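Local coordinates for protein endo-beta-1,2-glucanase (Talaromyces funiculosus, PDB 6IMV) that hydrolyses beta-1,2-glucans at internal linkages as an endo-acting glycoside hydrolase, at residues F44-I49 against N412-T417; L89-I94 against I177-N182; R102-N107 against P113-S118. All blocks are in the same frame, centred on the assembly; numbering follows the deposited sequence.

Contact 2 is the buried one: its four touching residues are all shielded, between two helices. Contacts 1 and 3 are only partly buried, the first joining a loop to a hairpin turn and the third joining a helix end to the next helix. Helix 80-94 of contact 2 packs on both helices of contact 3; the centres of these two contacts lie 12 Å apart, and A93 packs against L104. H45, in the loop of contact 1, reaches Y90 of contact 2 and packs on F103 and L104. No cross-segment hydrogen bond occurs in any of them; an aromatic ring dominates contact 1, small alanine methyls contact 2, branched aliphatic chains contact 3.

Contact 1: F44-I49 against N412-T417; sequences FHQNNI and NIYGST
This is a loop-to-turn packing contact built round one tyrosine: Y414, at the tip of a beta hairpin, is received by F44, Q46 and I49 from the loop between helix 30-41 and strand 51-52. The chain comes closest at F44 and Y414, with 4.6 Å between their CA atoms. Y414 contributes more than half of the 197 Å² buried here, and its backbone and its ring meet different things. At the backbone, F44 CB lies 3.7 Å from Y414 O, an oxygen that is hydrogen-bonded to K436 NZ. CG of F44 stands anti to the backbone N (chi1 179°), which carries the phenyl ring away from the turn to an edge-to-face meeting with W433. Further out, Q46 NE2 comes to the edge of the tyrosine ring, near its plane, 3.9 Å from Y414 CE1; that amide nitrogen is hydrogen-bonded to K43 O. I49 crosses the tyrosine side chain at about a right angle and brings CD1 obliquely to within 3.9 Å of Y414 CE1.

The hairpin joins strands 411-412 and 415-421 of the antiparallel sheet through a type I turn from N412 to G415. Its backbone bonds are N412 N to G415 O at 2.7 Å and G415 N back to N412 O. An Asx turn is superposed on it: Y414 N donates to N412 OD1 at 2.7 Å, the donor tilted 18° from the carbonyl plane. The same amide gives N412 ND2 to T417 OG1 at 2.9 Å, almost in the amide plane, so the asparagine ties the turn's start to the returning strand. I413 CG1 covers one face of the tyrosine ring, offset toward its rim and 3.5 Å above the plane. The ring's far end is fixed by the hydrogen bond between Y414 OH and G71 N.

Contact 2: L89-I94 against I177-N182; sequences LYAHAI and IQAAEN
A91 and I94 of helix 80-94 pack on A179 and A180 of helix 163-182, a buried pairing of two nearly parallel helices. Their N-to-C directions differ by 9°, and the axes of the two short segments approach to 8.3 Å. That shared direction is consistent with two helices of the same layer in an (alpha/alpha)6 barrel, the fold associated with this glycoside hydrolase family.

Close backbone approach comes first. Small side chains let the helices draw together, the CA atoms of A91 and A179 being 5.5 Å apart. The methyl of A179 presses directly on the other helix's backbone, and A91 CB meets A179 CB at 4.2 Å.

Apolar contacts from I94 make up the second group. CG1 of I94 lies anti to the backbone N (chi1 -156°, some 24° from ideal), and CG2 falls between N and the carbonyl carbon. There CG2 lies 3.8 Å from A179 CB and is also close to A180 N. CD1 extends to A180 CB at 4.2 Å. F188 and A192 of helix 186-210 touch I94 and A180 in turn, while L450 of helix 448-457 covers A179.

Polar bonding lies beside the interface: Q178 NE2 donates to N182 OD1 at 2.8 Å within the helix, from above the carbonyl plane, and N182 ND2 is hydrogen-bonded to Q453 OE1 of helix 448-457.

The tightest point is A91 O against A179 CB, 3.2 Å, a methyl set against a helix carbonyl oxygen.

Contact 3: R102-N107 against P113-S118; sequences RFLSPN and PGIAAS
L104 and S105 meet I115 and A116 where helix 98-104 ends and helix 112-133 begins, two consecutive helices joined by a seven-residue loop in the outer part of the mainly helical fold. S105 is the first residue past helix 98-104 to leave helical backbone angles (phi/psi -156°/59°), and the chain then loops round before turning into the next helix. The CA atoms of L104 and I115 are nevertheless 7.8 Å apart, so side chains bridge the gap, with one approach to a backbone nitrogen; the contact buries 161 Å².

Apolar packing carries most of it. L104 and I115 slide past each other in opposite directions, each laying its branches along the other. Both methyls of L104 come to I115 CG2 from one side, CD1 at 4.0 Å and CD2 at 4.1 Å. CD1 goes on to the start of the next residue, 4.1 Å from A116 N, and stands 4.3 Å from A116 CB. The first torsion of L104, -111°, lies away from the staggered positions, perhaps because of its packing among I115, A116 and A93. I115 has CG2 anti to the backbone N, and this methyl therefore faces the leucine, while CG1, beside the backbone N, carries CD1 to S105. Y90 and A93 of helix 80-94 also touch A116. L104, A93 and A116 thus meet where helices 98-104, 80-94 and 112-133 come together.

The mixed contact is that of the serine. S105 OG is hydrogen-bonded to N108 O in the loop, and its contact with the isoleucine is van der Waals. The isoleucine's longer arm ends over the serine, with I115 CD1 3.9 Å from S105 OG and 4.0 Å from S105 CB.

Contact 1: F44-I49 against N412-T417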
loop_
_atom_site.group_PDB
_atom_site.type_symbol
_atom_site.label_atom_id
_atom_site.label_comp_id
_atom_site.label_asym_id
_atom_site.label_seq_id
_atom_site.Cartn_x
_atom_site.Cartn_y
_atom_site.Cartn_z
ATOM N N PHE A 44 11.561 -2.989 11.494
ATOM C CA PHE A 44 11.811 -2.479 10.143
ATOM C C PHE A 44 12.042 -0.964 10.193
ATOM O O PHE A 44 12.799 -0.413 9.374
ATOM C CB PHE A 44 10.651 -2.837 9.214
ATOM C CG PHE A 44 10.768 -2.344 7.792
ATOM C CD1 PHE A 44 11.872 -2.660 7.013
ATOM C CD2 PHE A 44 9.743 -1.618 7.209
ATOM C CE1 PHE A 44 11.961 -2.239 5.695
ATOM C CE2 PHE A 44 9.832 -1.195 5.890
ATOM C CZ PHE A 44 10.939 -1.507 5.136
ATOM N N HIS A 45 11.392 -0.300 11.160
ATOM C CA HIS A 45 11.427 1.156 11.282
ATOM C C HIS A 45 12.727 1.587 11.966
ATOM O O HIS A 45 12.737 1.847 13.171
ATOM C CB HIS A 45 10.196 1.672 12.040
ATOM C CG HIS A 45 10.060 3.154 11.973
ATOM N ND1 HIS A 45 10.653 3.990 12.895
ATOM C CD2 HIS A 45 9.432 3.952 11.085
ATOM C CE1 HIS A 45 10.377 5.241 12.589
ATOM N NE2 HIS A 45 9.623 5.245 11.485
ATOM N N GLN A 46 13.802 1.653 11.180
ATOM C CA GLN A 46 15.125 2.073 11.636
ATOM C C GLN A 46 15.839 2.786 10.482
ATOM O O GLN A 46 15.608 2.481 9.306
ATOM C CB GLN A 46 15.994 0.880 12.048
ATOM C CG GLN A 46 15.447 0.068 13.209
ATOM C CD GLN A 46 16.440 -0.971 13.678
ATOM O OE1 GLN A 46 17.529 -0.625 14.131
ATOM N NE2 GLN A 46 16.066 -2.245 13.598
ATOM N N ASN A 47 16.723 3.721 10.840
ATOM C CA ASN A 47 17.604 4.393 9.907
ATOM C C ASN A 47 18.413 3.348 9.129
ATOM O O ASN A 47 18.849 2.347 9.700
ATOM C CB ASN A 47 18.544 5.369 10.620
ATOM C CG ASN A 47 19.390 6.147 9.642
ATOM O OD1 ASN A 47 18.857 6.789 8.747
ATOM N ND2 ASN A 47 20.706 6.062 9.771
ATOM N N ASN A 48 18.574 3.588 7.823
ATOM C CA ASN A 48 19.356 2.762 6.892
ATOM C C ASN A 48 18.667 1.422 6.604
ATOM O O ASN A 48 19.187 0.631 5.824
ATOM C CB ASN A 48 20.794 2.521 7.372
ATOM C CG ASN A 48 21.731 3.655 7.017
ATOM O OD1 ASN A 48 21.753 4.682 7.688
ATOM N ND2 ASN A 48 22.523 3.478 5.976
ATOM N N ILE A 49 17.510 1.160 7.221
ATOM C CA ILE A 49 16.745 -0.053 6.942
ATOM C C ILE A 49 15.525 0.309 6.086
ATOM O O ILE A 49 15.361 -0.250 5.001
ATOM C CB ILE A 49 16.335 -0.771 8.242
ATOM C CG1 ILE A 49 17.543 -1.103 9.130
ATOM C CG2 ILE A 49 15.507 -2.006 7.920
ATOM C CD1 ILE A 49 18.524 -2.067 8.520
ATOM N N ASN A 412 12.497 -12.583 10.034
ATOM C CA ASN A 412 13.802 -11.998 10.278
ATOM C C ASN A 412 13.676 -11.012 11.446
ATOM O O ASN A 412 12.569 -10.763 11.913
ATOM C CB ASN A 412 14.344 -11.337 9.008
ATOM C CG ASN A 412 13.416 -10.277 8.462
ATOM O OD1 ASN A 412 13.353 -9.170 8.993
ATOM N ND2 ASN A 412 12.701 -10.600 7.398
ATOM N N ILE A 413 14.804 -10.426 11.863
ATOM C CA ILE A 413 14.850 -9.500 13.015
ATOM C C ILE A 413 14.187 -8.160 12.686
ATOM O O ILE A 413 14.144 -7.282 13.553
ATOM C CB ILE A 413 16.291 -9.282 13.520
ATOM C CG1 ILE A 413 17.226 -8.725 12.444
ATOM C CG2 ILE A 413 16.844 -10.553 14.142
ATOM C CD1 ILE A 413 18.521 -8.173 12.999
ATOM N N TYR A 414 13.675 -8.002 11.456
ATOM C CA TYR A 414 12.874 -6.833 11.074
ATOM C C TYR A 414 11.439 -7.245 10.713
ATOM O O TYR A 414 10.723 -6.475 10.056
ATOM C CB TYR A 414 13.543 -6.104 9.902
ATOM C CG TYR A 414 15.043 -5.977 10.003
ATOM C CD1 TYR A 414 15.632 -4.925 10.688
ATOM C CD2 TYR A 414 15.879 -6.927 9.426
ATOM C CE1 TYR A 414 17.014 -4.816 10.793
ATOM C CE2 TYR A 414 17.255 -6.823 9.504
ATOM C CZ TYR A 414 17.822 -5.766 10.192
ATOM O OH TYR A 414 19.177 -5.687 10.271
ATOM N N GLY A 415 11.020 -8.441 11.150
ATOM C CA GLY A 415 9.660 -8.959 10.914
ATOM C C GLY A 415 9.615 -9.935 9.750
ATOM O O GLY A 415 10.529 -10.733 9.581
ATOM N N SER A 416 8.544 -9.864 8.953
ATOM C CA SER A 416 8.340 -10.792 7.830
ATOM C C SER A 416 9.337 -10.500 6.700
ATOM O O SER A 416 9.794 -9.353 6.504
ATOM C CB SER A 416 6.919 -10.758 7.330
ATOM O OG SER A 416 6.577 -9.483 6.790
ATOM N N THR A 417 9.673 -11.566 5.967
ATOM C CA THR A 417 10.509 -11.506 4.779
ATOM C C THR A 417 9.619 -11.239 3.554
ATOM O O THR A 417 8.427 -11.601 3.551
ATOM C CB THR A 417 11.315 -12.805 4.665
ATOM O OG1 THR A 417 11.987 -13.040 5.903
ATOM C CG2 THR A 417 12.325 -12.786 3.545
#

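Contact 2: L89-I94 against I177-N182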
loop_
_atom_site.group_PDB
_atom_site.type_symbol
_atom_site.label_atom_id
_atom_site.label_comp_id
_atom_site.label_asym_id
_atom_site.label_seq_id
_atom_site.Cartn_x
_atom_site.Cartn_y
_atom_site.Cartn_z
ATOM N N LEU A 89 0.987 5.070 8.845
ATOM C CA LEU A 89 1.450 4.540 10.135
ATOM C C LEU A 89 1.572 5.699 11.134
ATOM O O LEU A 89 1.124 5.584 12.278
ATOM C CB LEU A 89 2.786 3.827 9.924
ATOM C CG LEU A 89 3.429 3.108 11.109
ATOM C CD1 LEU A 89 4.246 4.053 11.963
ATOM C CD2 LEU A 89 2.434 2.350 11.962
ATOM N N TYR A 90 2.185 6.804 10.689
ATOM C CA TYR A 90 2.416 7.969 11.539
ATOM C C TYR A 90 1.098 8.643 11.942
ATOM O O TYR A 90 1.032 9.235 13.020
ATOM C CB TYR A 90 3.361 8.970 10.869
ATOM C CG TYR A 90 4.782 8.505 10.687
ATOM C CD1 TYR A 90 5.332 7.480 11.439
ATOM C CD2 TYR A 90 5.589 9.115 9.745
ATOM C CE1 TYR A 90 6.639 7.066 11.239
ATOM C CE2 TYR A 90 6.899 8.720 9.539
ATOM C CZ TYR A 90 7.433 7.697 10.296
ATOM O OH TYR A 90 8.718 7.312 10.074
ATOM N N ALA A 91 0.069 8.564 11.091
ATOM C CA ALA A 91 -1.243 9.116 11.413
ATOM C C ALA A 91 -1.808 8.394 12.643
ATOM O O ALA A 91 -2.276 9.045 13.581
ATOM C CB ALA A 91 -2.166 9.035 10.222
ATOM N N HIS A 92 -1.699 7.058 12.666
ATOM C CA HIS A 92 -2.164 6.271 13.811
ATOM C C HIS A 92 -1.300 6.561 15.046
ATOM O O HIS A 92 -1.827 6.704 16.155
ATOM C CB HIS A 92 -2.195 4.777 13.467
ATOM C CG HIS A 92 -3.258 4.419 12.482
ATOM N ND1 HIS A 92 -4.606 4.479 12.795
ATOM C CD2 HIS A 92 -3.186 4.007 11.197
ATOM C CE1 HIS A 92 -5.313 4.110 11.745
ATOM N NE2 HIS A 92 -4.465 3.819 10.750
ATOM N N ALA A 93 0.024 6.623 14.847
ATOM C CA ALA A 93 0.978 6.823 15.929
ATOM C C ALA A 93 0.711 8.162 16.632
ATOM O O ALA A 93 0.638 8.212 17.869
ATOM C CB ALA A 93 2.391 6.753 15.414
ATOM N N ILE A 94 0.553 9.238 15.852
ATOM C CA ILE A 94 0.391 10.574 16.443
ATOM C C ILE A 94 -0.974 10.686 17.146
ATOM O O ILE A 94 -1.114 11.501 18.027
ATOM C CB ILE A 94 0.593 11.713 15.419
ATOM C CG1 ILE A 94 0.999 13.004 16.141
ATOM C CG2 ILE A 94 -0.632 11.908 14.544
ATOM C CD1 ILE A 94 1.607 14.046 15.250
ATOM N N ILE A 177 -3.033 14.796 8.827
ATOM C CA ILE A 177 -3.423 16.145 9.227
ATOM C C ILE A 177 -4.572 16.052 10.231
ATOM O O ILE A 177 -4.515 16.698 11.280
ATOM C CB ILE A 177 -3.792 17.005 8.004
ATOM C CG1 ILE A 177 -2.542 17.417 7.228
ATOM C CG2 ILE A 177 -4.640 18.209 8.395
ATOM C CD1 ILE A 177 -2.829 17.806 5.796
ATOM N N GLN A 178 -5.595 15.252 9.896
ATOM C CA GLN A 178 -6.739 15.064 10.761
ATOM C C GLN A 178 -6.290 14.463 12.106
ATOM O O GLN A 178 -6.726 14.928 13.164
ATOM C CB GLN A 178 -7.805 14.192 10.103
ATOM C CG GLN A 178 -9.096 14.124 10.896
ATOM C CD GLN A 178 -9.714 15.491 11.076
ATOM O OE1 GLN A 178 -9.989 16.206 10.119
ATOM N NE2 GLN A 178 -9.921 15.880 12.321
ATOM N N ALA A 179 -5.442 13.432 12.060
ATOM C CA ALA A 179 -4.979 12.753 13.270
ATOM C C ALA A 179 -4.259 13.748 14.192
ATOM O O ALA A 179 -4.496 13.771 15.390
ATOM C CB ALA A 179 -4.070 11.602 12.912
ATOM N N ALA A 180 -3.368 14.557 13.608
ATOM C CA ALA A 180 -2.565 15.522 14.354
ATOM C C ALA A 180 -3.471 16.571 15.014
ATOM O O ALA A 180 -3.281 16.904 16.186
ATOM C CB ALA A 180 -1.558 16.165 13.444
ATOM N N GLU A 181 -4.467 17.060 14.267
ATOM C CA GLU A 181 -5.384 18.089 14.771
ATOM C C GLU A 181 -6.297 17.498 15.857
ATOM O O GLU A 181 -6.593 18.185 16.831
ATOM C CB GLU A 181 -6.127 18.749 13.609
ATOM C CG GLU A 181 -5.210 19.639 12.787
ATOM C CD GLU A 181 -5.761 20.164 11.471
ATOM O OE1 GLU A 181 -6.926 19.863 11.148
ATOM O OE2 GLU A 181 -5.011 20.875 10.767
ATOM N N ASN A 182 -6.643 16.211 15.744
ATOM C CA ASN A 182 -7.480 15.527 16.727
ATOM C C ASN A 182 -6.817 15.462 18.113
ATOM O O ASN A 182 -7.524 15.224 19.082
ATOM C CB ASN A 182 -7.844 14.104 16.293
ATOM C CG ASN A 182 -8.973 14.057 15.289
ATOM O OD1 ASN A 182 -9.599 15.078 15.011
ATOM N ND2 ASN A 182 -9.234 12.879 14.739
#

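Contact 3: R102-N107 against P113-S118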
loop_
_atom_site.group_PDB
_atom_site.type_symbol
_atom_site.label_atom_id
_atom_site.label_comp_id
_atom_site.label_asym_id
_atom_site.label_seq_id
_atom_site.Cartn_x
_atom_site.Cartn_y
_atom_site.Cartn_z
ATOM N N ARG A 102 2.981 -0.091 19.633
ATOM C CA ARG A 102 3.605 -1.423 19.697
ATOM C C ARG A 102 4.609 -1.589 18.545
ATOM O O ARG A 102 5.648 -2.198 18.731
ATOM C CB ARG A 102 2.536 -2.515 19.659
ATOM C CG ARG A 102 3.078 -3.935 19.663
ATOM C CD ARG A 102 3.602 -4.347 21.016
ATOM N NE ARG A 102 3.838 -5.785 21.032
ATOM C CZ ARG A 102 4.571 -6.413 21.940
ATOM N NH1 ARG A 102 5.055 -5.756 22.981
ATOM N NH2 ARG A 102 4.827 -7.698 21.790
ATOM N N PHE A 103 4.273 -1.033 17.374
ATOM C CA PHE A 103 5.158 -0.978 16.200
ATOM C C PHE A 103 6.302 0.014 16.431
ATOM O O PHE A 103 7.471 -0.359 16.309
ATOM C CB PHE A 103 4.347 -0.617 14.951
ATOM C CG PHE A 103 5.138 -0.478 13.673
ATOM C CD1 PHE A 103 5.812 0.698 13.377
ATOM C CD2 PHE A 103 5.177 -1.505 12.740
ATOM C CE1 PHE A 103 6.520 0.836 12.192
ATOM C CE2 PHE A 103 5.888 -1.368 11.556
ATOM C CZ PHE A 103 6.551 -0.196 11.282
ATOM N N LEU A 104 5.964 1.277 16.731
ATOM C CA LEU A 104 6.945 2.388 16.704
ATOM C C LEU A 104 7.826 2.390 17.956
ATOM O O LEU A 104 8.993 2.758 17.879
ATOM C CB LEU A 104 6.220 3.737 16.616
ATOM C CG LEU A 104 6.345 4.524 15.314
ATOM C CD1 LEU A 104 5.995 5.988 15.550
ATOM C CD2 LEU A 104 7.736 4.417 14.707
ATOM N N SER A 105 7.239 2.067 19.115
ATOM C CA SER A 105 7.868 2.372 20.405
ATOM C C SER A 105 7.353 1.424 21.484
ATOM O O SER A 105 6.768 1.873 22.476
ATOM C CB SER A 105 7.606 3.816 20.755
ATOM O OG SER A 105 8.529 4.246 21.738
ATOM N N PRO A 106 7.535 0.090 21.317
ATOM C CA PRO A 106 6.861 -0.900 22.165
ATOM C C PRO A 106 7.216 -0.796 23.658
ATOM O O PRO A 106 6.360 -1.029 24.519
ATOM C CB PRO A 106 7.323 -2.251 21.595
ATOM C CG PRO A 106 8.617 -1.923 20.859
ATOM C CD PRO A 106 8.398 -0.537 20.300
ATOM N N ASN A 107 8.472 -0.459 23.949
ATOM C CA ASN A 107 8.974 -0.436 25.322
ATOM C C ASN A 107 8.702 0.929 25.962
ATOM O O ASN A 107 8.841 1.056 27.175
ATOM C CB ASN A 107 10.457 -0.794 25.384
ATOM C CG ASN A 107 10.722 -2.228 24.978
ATOM O OD1 ASN A 107 9.915 -3.125 25.222
ATOM N ND2 ASN A 107 11.857 -2.457 24.349
ATOM N N PRO A 113 3.874 9.174 19.557
ATOM C CA PRO A 113 3.419 10.403 18.901
ATOM C C PRO A 113 4.563 11.377 18.588
ATOM O O PRO A 113 4.599 11.932 17.497
ATOM C CB PRO A 113 2.423 11.014 19.901
ATOM C CG PRO A 113 1.940 9.818 20.697
ATOM C CD PRO A 113 3.161 8.931 20.823
ATOM N N GLY A 114 5.478 11.562 19.541
ATOM C CA GLY A 114 6.642 12.435 19.373
ATOM C C GLY A 114 7.554 11.958 18.252
ATOM O O GLY A 114 8.076 12.768 17.487
ATOM N N ILE A 115 7.746 10.637 18.156
ATOM C CA ILE A 115 8.564 10.048 17.094
ATOM C C ILE A 115 7.922 10.351 15.727
ATOM O O ILE A 115 8.601 10.854 14.825
ATOM C CB ILE A 115 8.798 8.540 17.315
ATOM C CG1 ILE A 115 9.653 8.276 18.559
ATOM C CG2 ILE A 115 9.415 7.903 16.075
ATOM C CD1 ILE A 115 9.601 6.835 19.063
ATOM N N ALA A 116 6.622 10.074 15.592
ATOM C CA ALA A 116 5.907 10.352 14.342
ATOM C C ALA A 116 6.003 11.846 13.982
ATOM O O ALA A 116 6.301 12.198 12.831
ATOM C CB ALA A 116 4.471 9.904 14.453
ATOM N N ALA A 117 5.764 12.723 14.970
ATOM C CA ALA A 117 5.753 14.176 14.747
ATOM C C ALA A 117 7.134 14.643 14.272
ATOM O O ALA A 117 7.257 15.406 13.322
ATOM C CB ALA A 117 5.325 14.903 16.004
ATOM N N SER A 118 8.175 14.158 14.939
ATOM C CA SER A 118 9.546 14.553 14.634
ATOM C C SER A 118 9.929 14.172 13.191
ATOM O O SER A 118 10.492 15.002 12.450
ATOM C CB SER A 118 10.485 13.954 15.617
ATOM O OG SER A 118 11.811 14.164 15.208
#